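Local coordinates for phage-related protein (Bordetella bronchiseptica RB50, PDB 3BJQ), which probably serves as a major capsid (coat) protein that assembles with copies of itself into a phage shell, at residues E[35-40]-E[266-271]. Numbering follows the deposited sequence.
Sequences FPVAPV and TYQIEG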
loop_
_atom_site.group_PDB
_atom_site.type_symbol
_atom_site.label_atom_id
_atom_site.label_comp_id
_atom_site.label_asym_id
_atom_site.label_seq_id
_atom_site.Cartn_x
_atom_site.Cartn_y
_atom_site.Cartn_z
ATOM N N PHE E 35 2.920 -20.621 -35.687
ATOM C CA PHE E 35 1.913 -21.336 -34.919
ATOM C C PHE E 35 1.790 -20.752 -33.529
ATOM O O PHE E 35 2.232 -21.392 -32.549
ATOM C CB PHE E 35 2.338 -22.801 -34.780
ATOM C CG PHE E 35 2.413 -23.559 -36.075
ATOM C CD1 PHE E 35 3.585 -23.604 -36.805
ATOM C CD2 PHE E 35 1.330 -24.282 -36.532
ATOM C CE1 PHE E 35 3.660 -24.328 -37.976
ATOM C CE2 PHE E 35 1.393 -25.006 -37.705
ATOM C CZ PHE E 35 2.568 -25.030 -38.431
ATOM N N PRO E 36 1.165 -19.557 -33.403
ATOM C CA PRO E 36 1.046 -18.946 -32.087
ATOM C C PRO E 36 0.321 -19.801 -31.059
ATOM O O PRO E 36 -0.612 -20.539 -31.381
ATOM C CB PRO E 36 0.272 -17.648 -32.373
ATOM C CG PRO E 36 0.569 -17.366 -33.740
ATOM C CD PRO E 36 0.551 -18.698 -34.416
ATOM N N VAL E 37 0.769 -19.698 -29.819
ATOM C CA VAL E 37 0.200 -20.458 -28.729
ATOM C C VAL E 37 -1.202 -19.964 -28.346
ATOM O O VAL E 37 -1.420 -18.788 -28.098
ATOM C CB VAL E 37 1.158 -20.514 -27.505
ATOM C CG1 VAL E 37 0.517 -21.294 -26.361
ATOM C CG2 VAL E 37 2.478 -21.152 -27.907
ATOM N N ALA E 38 -2.159 -20.891 -28.354
ATOM C CA ALA E 38 -3.531 -20.578 -28.080
ATOM C C ALA E 38 -4.075 -21.681 -27.166
ATOM O O ALA E 38 -3.751 -22.850 -27.375
ATOM C CB ALA E 38 -4.295 -20.539 -29.375
ATOM N N PRO E 39 -4.876 -21.322 -26.140
ATOM C CA PRO E 39 -5.339 -22.323 -25.179
ATOM C C PRO E 39 -6.487 -23.222 -25.650
ATOM O O PRO E 39 -7.422 -22.774 -26.330
ATOM C CB PRO E 39 -5.781 -21.465 -23.991
ATOM C CG PRO E 39 -6.292 -20.227 -24.653
ATOM C CD PRO E 39 -5.369 -19.979 -25.791
ATOM N N VAL E 40 -6.364 -24.503 -25.307
ATOM C CA VAL E 40 -7.415 -25.469 -25.450
ATOM C C VAL E 40 -7.543 -26.220 -24.103
ATOM O O VAL E 40 -6.696 -26.088 -23.222
ATOM C CB VAL E 40 -7.188 -26.496 -26.618
ATOM C CG1 VAL E 40 -6.982 -25.814 -27.910
ATOM C CG2 VAL E 40 -6.042 -27.463 -26.344
ATOM N N THR E 266 -0.466 -23.274 -32.056
ATOM C CA THR E 266 0.042 -24.292 -31.148
ATOM C C THR E 266 -1.105 -24.518 -30.129
ATOM O O THR E 266 -1.390 -23.677 -29.285
ATOM C CB THR E 266 1.411 -23.892 -30.487
ATOM O OG1 THR E 266 2.456 -23.827 -31.488
ATOM C CG2 THR E 266 1.816 -24.870 -29.412
ATOM N N TYR E 267 -1.823 -25.620 -30.290
ATOM C CA TYR E 267 -2.896 -26.000 -29.365
ATOM C C TYR E 267 -2.201 -26.337 -28.063
ATOM O O TYR E 267 -1.371 -27.253 -28.033
ATOM C CB TYR E 267 -3.672 -27.222 -29.923
ATOM C CG TYR E 267 -4.760 -26.886 -30.936
ATOM C CD1 TYR E 267 -4.646 -25.782 -31.785
ATOM C CD2 TYR E 267 -5.867 -27.682 -31.074
ATOM C CE1 TYR E 267 -5.626 -25.467 -32.707
ATOM C CE2 TYR E 267 -6.859 -27.381 -32.023
ATOM C CZ TYR E 267 -6.737 -26.266 -32.814
ATOM O OH TYR E 267 -7.704 -25.962 -33.737
ATOM N N GLN E 268 -2.503 -25.603 -26.992
ATOM C CA GLN E 268 -1.779 -25.765 -25.748
ATOM C C GLN E 268 -2.721 -25.826 -24.584
ATOM O O GLN E 268 -3.611 -25.003 -24.463
ATOM C CB GLN E 268 -0.786 -24.624 -25.529
ATOM C CG GLN E 268 0.131 -24.869 -24.334
ATOM C CD GLN E 268 1.461 -24.161 -24.460
ATOM O OE1 GLN E 268 2.215 -24.412 -25.403
ATOM N NE2 GLN E 268 1.763 -23.280 -23.507
ATOM N N ILE E 269 -2.527 -26.809 -23.711
ATOM C CA ILE E 269 -3.425 -26.940 -22.568
ATOM C C ILE E 269 -3.424 -25.663 -21.732
ATOM O O ILE E 269 -2.371 -25.123 -21.423
ATOM C CB ILE E 269 -3.062 -28.145 -21.687
ATOM C CG1 ILE E 269 -3.204 -29.435 -22.493
ATOM C CG2 ILE E 269 -3.937 -28.156 -20.467
ATOM C CD1 ILE E 269 -4.635 -29.717 -23.026
ATOM N N GLU E 270 -4.612 -25.195 -21.355
ATOM C CA GLU E 270 -4.748 -23.926 -20.643
ATOM C C GLU E 270 -3.929 -23.942 -19.346
ATOM O O GLU E 270 -3.964 -24.901 -18.594
ATOM C CB GLU E 270 -6.219 -23.638 -20.340
ATOM C CG GLU E 270 -6.497 -22.204 -19.904
ATOM C CD GLU E 270 -7.989 -21.922 -19.670
ATOM O OE1 GLU E 270 -8.807 -22.889 -19.648
ATOM O OE2 GLU E 270 -8.340 -20.724 -19.509
ATOM N N GLY E 271 -3.161 -22.888 -19.120
ATOM C CA GLY E 271 -2.343 -22.792 -17.917
ATOM C C GLY E 271 -0.917 -23.264 -18.092
ATOM O O GLY E 271 -0.050 -22.895 -17.303
#
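Thr266 bonds twice to the Phe35-Pro36 lead-in before strand 37-40: its OG1 donates to Phe35 O at 2.7 Å and its N to Pro36 O at 2.8 Å. A chi1 of -66° sets OG1 beside its own backbone N; it also bonds His123 NE2. Four further backbone bonds, 2.9 to 3.0 Å long, form a parallel ladder: Ala38 N to Thr266 O, nearly straight, Gln268 N to Ala38 O, Val40 N to Gln268 O, and Glu270 N to Val40 O, more bent at 138°. Ala38 and Val40 donate, so proline between them costs the ladder no bond; separately, Pro39 CA makes a CA-H...O contact with Gln268 O at 3.3 Å.

Val37, Thr266 and Gln268 share one side of the pairing. The extended Gln268 chain brings its amide beside Val37, with CD 3.6 Å from Val37 CG1, while Val37 CG2 lies against Thr266 CB at 3.9 Å. The Gln268 amide has other polar partners, NE2 bonding His272 O and OE1 a tetraethylene glycol that is probably from the crystallisation liquor. Val40 CG1 sits 4.2 Å from the Tyr267 ring centroid, 28° off the normal, an off-centre CH-pi contact; the two side chains cross at about a right angle. Tyr267 OH bonds Leu48 N and its ring meets Tyr80 edge-to-face.

Strand 264-269 also pairs antiparallel with strand 286-299, so 37-40 extends a mixed sheet. The backbone bonds thus set the parallel register, while the buried Thr266 hydroxyl, satisfied by Phe35 O and His123 NE2, links the loop leading into strand 37-40 to helix 105-131.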